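Putative Ribokinase II (PDB 3K9E) probably transfers a phosphate group from ATP to a sugar or sugar-like substrate, as a member of the pfkB (ribokinase-like) family of carbohydrate kinases. Local coordinates at residues C131-I136 with G161-F166; V123-L128 with V150-T155; S19-P24 with Y98-D103. One frame throughout, in Å; residues are numbered along the deposited sequence.

How the contacts relate
Contact 3 closes first along the chain, and the segments of contacts 1 and 2 then alternate: 123-128, 131-136, 150-155, 161-166. Contacts 1 and 2 have centres 11 Å apart and share one beta-alpha-beta unit, since helix 144-159 connects strand 131-137 to strand 163-167. They touch where Ile136, Phe134 and Ile164 of the strands pack on Val150, Ala153 and Val154 of the helix. Contact 3 belongs to the separate four-stranded sheet, its centre about 38 Å from that of contact 1 and about 40 Å from that of contact 2. The nine-stranded sheet with its helices and the small sheet together form the two-part body of a ribokinase-like kinase.

Contact 1: C131-I136 with G161-F166; sequences CTHFHI and GGVISF
Strands 131-136 and 163-166 run parallel, their axes 16° apart, joined by backbone hydrogen bonds from Val163 N to Thr132 O, Phe134 N to Val163 O, Ser165 N to Phe134 O and Ile136 N to Ser165 O. On one face of the sheet the Ser165 hydroxyl sits between two imidazoles: OG lies 2.7 Å from His135 ND1 and 3.0 Å from His133 NE2, both hydrogen bonds. Its chi1 of 56° places OG between its own backbone N and carbonyl carbon, aimed at strand 131-136. The His133 ring offers its edge to this oxygen, in plane, while Val163 CG1 makes a CH-pi contact over a ring face, 4.2 Å from the centroid. Were the His133 imidazole cut back to an alanine, Ser165 OG would probably lose one of its two imidazole partners, and Val163 CG1 the ring face it lies against. The other face is apolar: Ile164 CD1 meets Phe134 CB at 3.7 Å, and Ile136 CG2 meets Phe166 CD1 at 4.0 Å. Helix 144-159 covers this side, whereas Ile267 of helix 258-271 reaches His133 and Ser165. Two neighbouring parallel strands linked by one helix make a beta-alpha-beta crossover in the central sheet of the ribokinase fold.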
ATOM      1  N   CYS B 131     -25.408  17.283  12.524  1.00 49.19           N
ATOM      2  CA  CYS B 131     -24.318  18.002  11.888  1.00 44.98           C
ATOM      3  C   CYS B 131     -24.785  19.356  11.403  1.00 43.76           C
ATOM      4  O   CYS B 131     -25.621  19.460  10.506  1.00 45.07           O
ATOM      5  CB  CYS B 131     -23.734  17.214  10.718  1.00 43.17           C
ATOM      6  SG  CYS B 131     -22.283  18.039   9.997  1.00 40.37           S
ATOM      7  N   THR B 132     -24.229  20.396  12.005  1.00 42.87           N
ATOM      8  CA  THR B 132     -24.571  21.765  11.654  1.00 41.82           C
ATOM      9  C   THR B 132     -23.450  22.401  10.838  1.00 41.12           C
ATOM     10  O   THR B 132     -23.581  23.527  10.345  1.00 39.49           O
ATOM     11  CB  THR B 132     -24.779  22.603  12.920  1.00 43.11           C
ATOM     12  OG1 THR B 132     -23.570  22.587  13.690  1.00 43.97           O
ATOM     13  CG2 THR B 132     -25.920  22.025  13.764  1.00 42.26           C
ATOM     14  N   HIS B 133     -22.336  21.688  10.718  1.00 38.92           N
ATOM     15  CA  HIS B 133     -21.210  22.204   9.958  1.00 40.44           C
ATOM     16  C   HIS B 133     -20.421  21.080   9.319  1.00 38.57           C
ATOM     17  O   HIS B 133     -19.931  20.179  10.003  1.00 37.97           O
ATOM     18  CB  HIS B 133     -20.293  23.033  10.846  1.00 42.64           C
ATOM     19  CG  HIS B 133     -19.240  23.763  10.083  1.00 47.17           C
ATOM     20  ND1 HIS B 133     -18.998  25.114  10.249  1.00 48.24           N
ATOM     21  CD2 HIS B 133     -18.375  23.346   9.127  1.00 48.11           C
ATOM     22  CE1 HIS B 133     -18.037  25.489   9.430  1.00 51.05           C
ATOM     23  NE2 HIS B 133     -17.639  24.432   8.735  1.00 48.61           N
ATOM     24  N   PHE B 134     -20.303  21.149   7.998  1.00 36.19           N
ATOM     25  CA  PHE B 134     -19.601  20.128   7.240  1.00 35.55           C
ATOM     26  C   PHE B 134     -18.378  20.717   6.553  1.00 35.92           C
ATOM     27  O   PHE B 134     -18.458  21.764   5.892  1.00 35.04           O
ATOM     28  CB  PHE B 134     -20.541  19.526   6.199  1.00 34.72           C
ATOM     29  CG  PHE B 134     -20.106  18.182   5.712  1.00 34.06           C
ATOM     30  CD1 PHE B 134     -20.273  17.054   6.511  1.00 33.82           C
ATOM     31  CD2 PHE B 134     -19.503  18.043   4.475  1.00 31.52           C
ATOM     32  CE1 PHE B 134     -19.833  15.810   6.081  1.00 32.43           C
ATOM     33  CE2 PHE B 134     -19.060  16.809   4.037  1.00 31.65           C
ATOM     34  CZ  PHE B 134     -19.228  15.689   4.837  1.00 33.14           C
ATOM     35  N   HIS B 135     -17.246  20.042   6.707  1.00 34.41           N
ATOM     36  CA  HIS B 135     -16.006  20.502   6.108  1.00 34.14           C
ATOM     37  C   HIS B 135     -15.505  19.550   5.032  1.00 33.45           C
ATOM     38  O   HIS B 135     -15.357  18.349   5.267  1.00 33.07           O
ATOM     39  CB  HIS B 135     -14.928  20.655   7.169  1.00 33.95           C
ATOM     40  CG  HIS B 135     -13.631  21.144   6.630  1.00 36.36           C
ATOM     41  ND1 HIS B 135     -13.428  22.461   6.248  1.00 37.94           N
ATOM     42  CD2 HIS B 135     -12.467  20.505   6.369  1.00 36.61           C
ATOM     43  CE1 HIS B 135     -12.207  22.599   5.783  1.00 37.56           C
ATOM     44  NE2 HIS B 135     -11.596  21.423   5.844  1.00 37.67           N
ATOM     45  N   ILE B 136     -15.226  20.104   3.858  1.00 33.85           N
ATOM     46  CA  ILE B 136     -14.739  19.321   2.730  1.00 35.37           C
ATOM     47  C   ILE B 136     -13.291  19.643   2.391  1.00 35.56           C
ATOM     48  O   ILE B 136     -12.908  20.811   2.329  1.00 36.76           O
ATOM     49  CB  ILE B 136     -15.596  19.582   1.464  1.00 33.41           C
ATOM     50  CG1 ILE B 136     -17.043  19.160   1.729  1.00 34.83           C
ATOM     51  CG2 ILE B 136     -15.023  18.800   0.279  1.00 33.42           C
ATOM     52  CD1 ILE B 136     -18.057  19.711   0.724  1.00 35.24           C
ATOM     53  N   GLY B 161     -30.125  22.903   7.536  1.00 48.31           N
ATOM     54  CA  GLY B 161     -29.628  24.253   7.738  1.00 47.79           C
ATOM     55  C   GLY B 161     -28.183  24.363   8.182  1.00 46.95           C
ATOM     56  O   GLY B 161     -27.797  25.364   8.784  1.00 47.15           O
ATOM     57  N   GLY B 162     -27.380  23.345   7.884  1.00 45.99           N
ATOM     58  CA  GLY B 162     -25.978  23.372   8.270  1.00 44.31           C
ATOM     59  C   GLY B 162     -25.105  24.290   7.426  1.00 42.62           C
ATOM     60  O   GLY B 162     -25.542  24.807   6.398  1.00 43.91           O
ATOM     61  N   VAL B 163     -23.867  24.486   7.867  1.00 40.53           N
ATOM     62  CA  VAL B 163     -22.905  25.341   7.178  1.00 40.12           C
ATOM     63  C   VAL B 163     -21.837  24.498   6.469  1.00 40.16           C
ATOM     64  O   VAL B 163     -21.391  23.475   6.995  1.00 39.78           O
ATOM     65  CB  VAL B 163     -22.214  26.303   8.177  1.00 41.34           C
ATOM     66  CG1 VAL B 163     -21.057  27.034   7.502  1.00 40.03           C
ATOM     67  CG2 VAL B 163     -23.226  27.311   8.709  1.00 40.55           C
ATOM     68  N   ILE B 164     -21.426  24.938   5.283  1.00 38.11           N
ATOM     69  CA  ILE B 164     -20.426  24.220   4.492  1.00 37.78           C
ATOM     70  C   ILE B 164     -19.116  24.998   4.343  1.00 35.74           C
ATOM     71  O   ILE B 164     -19.119  26.151   3.911  1.00 34.89           O
ATOM     72  CB  ILE B 164     -20.961  23.926   3.064  1.00 39.70           C
ATOM     73  CG1 ILE B 164     -22.263  23.121   3.136  1.00 39.59           C
ATOM     74  CG2 ILE B 164     -19.903  23.187   2.250  1.00 39.51           C
ATOM     75  CD1 ILE B 164     -22.080  21.664   3.551  1.00 41.15           C
ATOM     76  N   SER B 165     -17.999  24.374   4.718  1.00 34.24           N
ATOM     77  CA  SER B 165     -16.687  25.000   4.568  1.00 33.27           C
ATOM     78  C   SER B 165     -15.921  24.153   3.550  1.00 33.46           C
ATOM     79  O   SER B 165     -16.167  22.950   3.424  1.00 30.26           O
ATOM     80  CB  SER B 165     -15.936  25.060   5.908  1.00 32.86           C
ATOM     81  OG  SER B 165     -15.812  23.779   6.503  1.00 33.81           O
ATOM     82  N   PHE B 166     -14.992  24.772   2.827  1.00 35.46           N
ATOM     83  CA  PHE B 166     -14.248  24.055   1.792  1.00 36.74           C
ATOM     84  C   PHE B 166     -12.794  24.489   1.668  1.00 36.94           C
ATOM     85  O   PHE B 166     -12.499  25.673   1.466  1.00 38.10           O
ATOM     86  CB  PHE B 166     -14.987  24.222   0.451  1.00 38.30           C
ATOM     87  CG  PHE B 166     -14.276  23.619  -0.740  1.00 40.12           C
ATOM     88  CD1 PHE B 166     -13.552  22.433  -0.625  1.00 40.87           C
ATOM     89  CD2 PHE B 166     -14.382  24.221  -1.995  1.00 39.54           C
ATOM     90  CE1 PHE B 166     -12.939  21.854  -1.748  1.00 42.72           C
ATOM     91  CE2 PHE B 166     -13.780  23.657  -3.120  1.00 41.07           C
ATOM     92  CZ  PHE B 166     -13.056  22.470  -3.000  1.00 41.87           C
TER

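Contact 2: V123-L128 with V150-T155; sequences VDENIL and VKKAVT
Lys152 reaches from segment 150-155 of helix 144-159 to the loop 123-128, and its side chain carries the polar half of the contact. CB points toward the loop, and with CG anti to the backbone N (chi1 -176°) and every later torsion extended, the chain runs out straight to meet it. CD lies 4.0 Å from Val123 CB, packing alongside it. CE comes 3.1 Å from Val123 O, and NZ then donates to that same oxygen at 2.8 Å, arriving nearly in line with the carbonyl bond. Glu125 adds its charge: its chain bends at chi2 to bring OE1 3.5 Å from Lys152 NZ, a long salt bridge. A further hydrogen bond, to Ala120 O just before this segment, gives the ammonium group a second backbone carbonyl. Deeper in, the Ala153 methyl takes the apolar half, with CB 3.8 Å from Val123 CG1 and equally 3.8 Å from Leu128 CD1. Phe134 of strand 131-137 also touches Leu128 and Ala153, extending this apolar layer to the sheet. An Asx turn, Asp124 OD1 accepting from Asn126 N, shapes the loop. Here the loop leading into strand 131-137 packs against the helix of the beta-alpha-beta unit that follows, in the alpha/beta core of the ribokinase-like fold.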
ATOM      1  N   VAL B 123     -22.149   7.093   3.556  1.00 66.90           N
ATOM      2  CA  VAL B 123     -22.650   8.340   4.149  1.00 67.89           C
ATOM      3  C   VAL B 123     -24.073   8.068   4.654  1.00 69.09           C
ATOM      4  O   VAL B 123     -25.018   7.993   3.879  1.00 69.61           O
ATOM      5  CB  VAL B 123     -22.678   9.519   3.124  1.00 68.07           C
ATOM      6  CG1 VAL B 123     -23.008  10.821   3.838  1.00 67.96           C
ATOM      7  CG2 VAL B 123     -21.320   9.642   2.425  1.00 67.92           C
ATOM      8  N   ASP B 124     -24.196   7.876   5.966  1.00 69.94           N
ATOM      9  CA  ASP B 124     -25.467   7.591   6.647  1.00 71.18           C
ATOM     10  C   ASP B 124     -26.103   8.880   7.142  1.00 71.87           C
ATOM     11  O   ASP B 124     -25.489   9.624   7.905  1.00 71.37           O
ATOM     12  CB  ASP B 124     -25.226   6.662   7.847  1.00 71.70           C
ATOM     13  CG  ASP B 124     -26.508   6.346   8.637  1.00 72.95           C
ATOM     14  OD1 ASP B 124     -27.583   6.919   8.364  1.00 73.32           O
ATOM     15  OD2 ASP B 124     -26.444   5.513   9.559  1.00 74.49           O
ATOM     16  N   GLU B 125     -27.345   9.113   6.732  1.00 71.23           N
ATOM     17  CA  GLU B 125     -28.073  10.315   7.103  1.00 70.85           C
ATOM     18  C   GLU B 125     -28.309  10.401   8.608  1.00 68.99           C
ATOM     19  O   GLU B 125     -28.551  11.481   9.170  1.00 68.92           O
ATOM     20  CB  GLU B 125     -29.403  10.345   6.340  1.00 73.23           C
ATOM     21  CG  GLU B 125     -29.346   9.626   4.981  1.00 76.80           C
ATOM     22  CD  GLU B 125     -29.345   8.101   5.097  1.00 78.97           C
ATOM     23  OE1 GLU B 125     -28.901   7.434   4.133  1.00 79.44           O
ATOM     24  OE2 GLU B 125     -29.798   7.568   6.136  1.00 79.70           O
ATOM     25  N   ASN B 126     -28.210   9.249   9.259  1.00 67.29           N
ATOM     26  CA  ASN B 126     -28.408   9.145  10.707  1.00 66.42           C
ATOM     27  C   ASN B 126     -27.161   9.592  11.462  1.00 65.04           C
ATOM     28  O   ASN B 126     -27.236  10.003  12.626  1.00 64.54           O
ATOM     29  CB  ASN B 126     -28.749   7.700  11.101  1.00 68.89           C
ATOM     30  CG  ASN B 126     -28.915   7.537  12.579  1.00 71.48           C
ATOM     31  OD1 ASN B 126     -29.783   8.170  13.186  1.00 72.79           O
ATOM     32  ND2 ASN B 126     -28.060   6.712  13.188  1.00 72.23           N
ATOM     33  N   ILE B 127     -26.017   9.523  10.789  1.00 62.92           N
ATOM     34  CA  ILE B 127     -24.758   9.933  11.400  1.00 60.78           C
ATOM     35  C   ILE B 127     -24.591  11.441  11.325  1.00 58.04           C
ATOM     36  O   ILE B 127     -23.916  12.039  12.159  1.00 56.81           O
ATOM     37  CB  ILE B 127     -23.543   9.269  10.702  1.00 61.84           C
ATOM     38  CG1 ILE B 127     -23.652   7.745  10.789  1.00 63.74           C
ATOM     39  CG2 ILE B 127     -22.258   9.717  11.355  1.00 61.33           C
ATOM     40  CD1 ILE B 127     -22.500   6.999  10.093  1.00 64.37           C
ATOM     41  N   LEU B 128     -25.242  12.047  10.339  1.00 54.81           N
ATOM     42  CA  LEU B 128     -25.158  13.479  10.124  1.00 54.44           C
ATOM     43  C   LEU B 128     -26.387  14.230  10.627  1.00 54.83           C
ATOM     44  O   LEU B 128     -26.613  15.378  10.242  1.00 53.94           O
ATOM     45  CB  LEU B 128     -24.978  13.772   8.631  1.00 52.96           C
ATOM     46  CG  LEU B 128     -23.691  13.341   7.927  1.00 53.02           C
ATOM     47  CD1 LEU B 128     -23.793  13.723   6.446  1.00 51.92           C
ATOM     48  CD2 LEU B 128     -22.482  14.019   8.568  1.00 51.87           C
ATOM     49  N   VAL B 150     -19.609  13.003  -1.084  1.00 47.14           N
ATOM     50  CA  VAL B 150     -19.569  14.386  -0.649  1.00 48.08           C
ATOM     51  C   VAL B 150     -20.859  15.125  -0.994  1.00 48.74           C
ATOM     52  O   VAL B 150     -21.419  15.828  -0.150  1.00 46.74           O
ATOM     53  CB  VAL B 150     -18.364  15.119  -1.268  1.00 47.96           C
ATOM     54  CG1 VAL B 150     -18.436  16.599  -0.957  1.00 48.77           C
ATOM     55  CG2 VAL B 150     -17.073  14.540  -0.713  1.00 48.09           C
ATOM     56  N   LYS B 151     -21.326  14.967  -2.230  1.00 49.57           N
ATOM     57  CA  LYS B 151     -22.559  15.617  -2.664  1.00 50.48           C
ATOM     58  C   LYS B 151     -23.723  15.196  -1.775  1.00 50.43           C
ATOM     59  O   LYS B 151     -24.494  16.038  -1.311  1.00 51.00           O
ATOM     60  CB  LYS B 151     -22.872  15.270  -4.125  1.00 51.02           C
ATOM     61  CG  LYS B 151     -21.984  15.985  -5.131  1.00 52.76           C
ATOM     62  CD  LYS B 151     -22.348  15.626  -6.568  1.00 53.60           C
ATOM     63  CE  LYS B 151     -21.531  16.443  -7.557  1.00 54.60           C
ATOM     64  NZ  LYS B 151     -21.825  16.091  -8.977  1.00 54.03           N
ATOM     65  N   LYS B 152     -23.845  13.894  -1.534  1.00 48.84           N
ATOM     66  CA  LYS B 152     -24.914  13.378  -0.696  1.00 48.87           C
ATOM     67  C   LYS B 152     -24.868  14.050   0.687  1.00 50.87           C
ATOM     68  O   LYS B 152     -25.866  14.610   1.144  1.00 50.60           O
ATOM     69  CB  LYS B 152     -24.777  11.857  -0.557  1.00 45.78           C
ATOM     70  CG  LYS B 152     -25.903  11.190   0.224  1.00 45.32           C
ATOM     71  CD  LYS B 152     -25.644   9.700   0.435  1.00 44.09           C
ATOM     72  CE  LYS B 152     -26.577   9.114   1.491  1.00 41.86           C
ATOM     73  NZ  LYS B 152     -26.493   7.625   1.574  1.00 43.16           N
ATOM     74  N   ALA B 153     -23.706  13.998   1.338  1.00 51.92           N
ATOM     75  CA  ALA B 153     -23.523  14.588   2.669  1.00 52.65           C
ATOM     76  C   ALA B 153     -23.882  16.074   2.711  1.00 53.19           C
ATOM     77  O   ALA B 153     -24.568  16.533   3.626  1.00 53.69           O
ATOM     78  CB  ALA B 153     -22.078  14.388   3.132  1.00 51.33           C
ATOM     79  N   VAL B 154     -23.408  16.820   1.719  1.00 52.99           N
ATOM     80  CA  VAL B 154     -23.675  18.251   1.649  1.00 54.51           C
ATOM     81  C   VAL B 154     -25.172  18.537   1.555  1.00 55.00           C
ATOM     82  O   VAL B 154     -25.667  19.501   2.147  1.00 54.80           O
ATOM     83  CB  VAL B 154     -22.948  18.881   0.448  1.00 53.50           C
ATOM     84  CG1 VAL B 154     -23.318  20.344   0.310  1.00 54.07           C
ATOM     85  CG2 VAL B 154     -21.449  18.744   0.639  1.00 55.68           C
ATOM     86  N   THR B 155     -25.884  17.698   0.810  1.00 55.43           N
ATOM     87  CA  THR B 155     -27.327  17.848   0.656  1.00 54.95           C
ATOM     88  C   THR B 155     -27.979  17.646   2.015  1.00 54.93           C
ATOM     89  O   THR B 155     -28.818  18.441   2.439  1.00 55.91           O
ATOM     90  CB  THR B 155     -27.911  16.802  -0.330  1.00 54.92           C
ATOM     91  OG1 THR B 155     -27.472  17.093  -1.665  1.00 51.87           O
ATOM     92  CG2 THR B 155     -29.440  16.814  -0.276  1.00 54.70           C
TER

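Contact 3: S19-P24 with Y98-D103; sequences SKIGQP and YHNSGD
Tyr98 and Ile21 join the end of strand 92-98, with the turn that follows it, to a type II beta turn from Lys20 to Gln23, in the loop after strand 13-18 of the small four-stranded sheet. The turn after Tyr98 is a type I beta turn from His99 to Gly102, which helps connect strands 92-98 and 104-109 as a hairpin. In ribokinase-like kinases such a small sheet commonly serves as a lid beside the substrate site; the turns here lie on the surface. Tyr98 begins the second segment and makes the polar link through its backbone, its O receiving Gly22 N at 2.7 Å with an N-H...O angle of 162°. Its CB points toward the Lys20-Gln23 turn and meets Ile21 CG1 at 3.9 Å, while the ring beyond leads away from that turn. His99 follows, its CB directed away from the 19-24 segment and its NE2 hydrogen-bonded to Asp105 OD1, while its backbone carbon passes 3.8 Å from Ile21 CG2. At Asn100 the side chain bends back, and OD1 comes 4.0 Å from Ile21 CG2. Ser101 OG donates to Asp103 OD2. Gly102, at positive phi, completes the turn with its N bonded to His99 O, and Asp103 closes the hairpin by accepting His99 N at its carbonyl. Ile21 follows this path mainly with its CG2 methyl, which, anti to the backbone N, rests 3.4 Å from Tyr98 O.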
ATOM      1  N   SER B  19      13.649   7.698   8.175  1.00 38.69           N
ATOM      2  CA  SER B  19      14.320   8.125   9.401  1.00 41.28           C
ATOM      3  C   SER B  19      15.442   9.127   9.171  1.00 41.62           C
ATOM      4  O   SER B  19      15.800   9.876  10.081  1.00 43.07           O
ATOM      5  CB  SER B  19      14.871   6.912  10.151  1.00 41.19           C
ATOM      6  OG  SER B  19      15.768   6.187   9.336  1.00 42.73           O
ATOM      7  N   LYS B  20      15.995   9.147   7.964  1.00 41.47           N
ATOM      8  CA  LYS B  20      17.084  10.069   7.657  1.00 43.06           C
ATOM      9  C   LYS B  20      16.802  10.909   6.425  1.00 42.34           C
ATOM     10  O   LYS B  20      16.141  10.454   5.490  1.00 39.90           O
ATOM     11  CB  LYS B  20      18.387   9.300   7.426  1.00 45.78           C
ATOM     12  CG  LYS B  20      18.783   8.380   8.562  1.00 49.62           C
ATOM     13  CD  LYS B  20      20.185   7.846   8.347  1.00 53.84           C
ATOM     14  CE  LYS B  20      20.520   6.756   9.358  1.00 56.58           C
ATOM     15  NZ  LYS B  20      19.634   5.563   9.188  1.00 56.47           N
ATOM     16  N   ILE B  21      17.311  12.137   6.426  1.00 41.22           N
ATOM     17  CA  ILE B  21      17.125  13.009   5.285  1.00 42.45           C
ATOM     18  C   ILE B  21      17.993  12.445   4.177  1.00 41.93           C
ATOM     19  O   ILE B  21      19.106  11.988   4.428  1.00 43.42           O
ATOM     20  CB  ILE B  21      17.553  14.462   5.583  1.00 44.57           C
ATOM     21  CG1 ILE B  21      16.553  15.126   6.536  1.00 47.52           C
ATOM     22  CG2 ILE B  21      17.605  15.262   4.287  1.00 46.12           C
ATOM     23  CD1 ILE B  21      16.543  14.552   7.925  1.00 49.71           C
ATOM     24  N   GLY B  22      17.481  12.470   2.954  1.00 41.45           N
ATOM     25  CA  GLY B  22      18.232  11.937   1.834  1.00 41.24           C
ATOM     26  C   GLY B  22      17.984  10.453   1.609  1.00 39.73           C
ATOM     27  O   GLY B  22      18.436   9.901   0.605  1.00 40.43           O
ATOM     28  N   GLN B  23      17.272   9.807   2.533  1.00 37.96           N
ATOM     29  CA  GLN B  23      16.972   8.375   2.426  1.00 38.08           C
ATOM     30  C   GLN B  23      16.177   8.079   1.154  1.00 37.37           C
ATOM     31  O   GLN B  23      15.154   8.694   0.895  1.00 37.99           O
ATOM     32  CB  GLN B  23      16.182   7.906   3.654  1.00 36.53           C
ATOM     33  CG  GLN B  23      16.120   6.398   3.805  1.00 37.43           C
ATOM     34  CD  GLN B  23      15.634   5.979   5.177  1.00 38.36           C
ATOM     35  OE1 GLN B  23      15.991   6.596   6.186  1.00 37.43           O
ATOM     36  NE2 GLN B  23      14.833   4.917   5.229  1.00 36.72           N
ATOM     37  N   PRO B  24      16.648   7.135   0.331  1.00 36.46           N
ATOM     38  CA  PRO B  24      15.916   6.828  -0.897  1.00 36.22           C
ATOM     39  C   PRO B  24      14.833   5.772  -0.678  1.00 36.61           C
ATOM     40  O   PRO B  24      14.800   5.111   0.364  1.00 35.94           O
ATOM     41  CB  PRO B  24      17.015   6.329  -1.819  1.00 36.18           C
ATOM     42  CG  PRO B  24      17.847   5.535  -0.880  1.00 37.03           C
ATOM     43  CD  PRO B  24      17.935   6.419   0.361  1.00 37.78           C
ATOM     44  N   TYR B  98      12.639  12.943   2.908  1.00 48.31           N
ATOM     45  CA  TYR B  98      13.055  14.341   2.894  1.00 50.76           C
ATOM     46  C   TYR B  98      14.336  14.591   2.098  1.00 50.49           C
ATOM     47  O   TYR B  98      15.306  13.859   2.253  1.00 50.67           O
ATOM     48  CB  TYR B  98      13.299  14.795   4.323  1.00 54.03           C
ATOM     49  CG  TYR B  98      12.054  15.131   5.086  1.00 58.84           C
ATOM     50  CD1 TYR B  98      11.716  16.461   5.332  1.00 60.88           C
ATOM     51  CD2 TYR B  98      11.224  14.129   5.588  1.00 60.30           C
ATOM     52  CE1 TYR B  98      10.584  16.791   6.065  1.00 61.69           C
ATOM     53  CE2 TYR B  98      10.082  14.448   6.325  1.00 61.78           C
ATOM     54  CZ  TYR B  98       9.773  15.784   6.560  1.00 62.22           C
ATOM     55  OH  TYR B  98       8.665  16.122   7.303  1.00 61.87           O
ATOM     56  N   HIS B  99      14.327  15.633   1.267  1.00 49.61           N
ATOM     57  CA  HIS B  99      15.494  16.025   0.486  1.00 51.07           C
ATOM     58  C   HIS B  99      16.202  17.125   1.288  1.00 51.92           C
ATOM     59  O   HIS B  99      15.579  17.757   2.154  1.00 51.44           O
ATOM     60  CB  HIS B  99      15.076  16.587  -0.892  1.00 50.89           C
ATOM     61  CG  HIS B  99      14.454  15.568  -1.802  1.00 52.96           C
ATOM     62  ND1 HIS B  99      15.169  14.517  -2.340  1.00 53.61           N
ATOM     63  CD2 HIS B  99      13.194  15.454  -2.294  1.00 52.58           C
ATOM     64  CE1 HIS B  99      14.382  13.804  -3.132  1.00 53.10           C
ATOM     65  NE2 HIS B  99      13.177  14.354  -3.124  1.00 53.53           N
ATOM     66  N   ASN B 100      17.488  17.360   1.006  1.00 52.60           N
ATOM     67  CA  ASN B 100      18.263  18.406   1.698  1.00 54.31           C
ATOM     68  C   ASN B 100      17.675  19.772   1.391  1.00 55.94           C
ATOM     69  O   ASN B 100      17.844  20.743   2.162  1.00 54.90           O
ATOM     70  CB  ASN B 100      19.722  18.381   1.241  1.00 52.77           C
ATOM     71  CG  ASN B 100      20.482  17.250   1.842  1.00 52.86           C
ATOM     72  OD1 ASN B 100      20.790  17.255   3.056  1.00 51.92           O
ATOM     73  ND2 ASN B 100      20.791  16.236   1.012  1.00 54.07           N
ATOM     74  N   SER B 101      17.018  19.852   0.237  1.00 56.45           N
ATOM     75  CA  SER B 101      16.386  21.092  -0.197  1.00 58.69           C
ATOM     76  C   SER B 101      15.179  21.391   0.686  1.00 60.33           C
ATOM     77  O   SER B 101      14.830  22.547   0.883  1.00 60.69           O
ATOM     78  CB  SER B 101      15.939  20.940  -1.648  1.00 58.82           C
ATOM     79  OG  SER B 101      15.038  19.809  -1.730  1.00 57.10           O
ATOM     80  N   GLY B 102      14.550  20.353   1.230  1.00 61.83           N
ATOM     81  CA  GLY B 102      13.394  20.562   2.080  1.00 61.34           C
ATOM     82  C   GLY B 102      12.159  19.970   1.436  1.00 61.86           C
ATOM     83  O   GLY B 102      11.128  19.809   2.077  1.00 60.24           O
ATOM     84  N   ASP B 103      12.291  19.622   0.158  1.00 62.00           N
ATOM     85  CA  ASP B 103      11.214  19.019  -0.629  1.00 62.12           C
ATOM     86  C   ASP B 103      10.916  17.596  -0.144  1.00 61.39           C
ATOM     87  O   ASP B 103      11.813  16.903   0.323  1.00 60.65           O
ATOM     88  CB  ASP B 103      11.614  18.979  -2.104  1.00 64.16           C
ATOM     89  CG  ASP B 103      11.521  20.341  -2.766  1.00 66.37           C
ATOM     90  OD1 ASP B 103      10.410  20.740  -3.192  1.00 67.75           O
ATOM     91  OD2 ASP B 103      12.561  21.025  -2.829  1.00 67.95           O
TER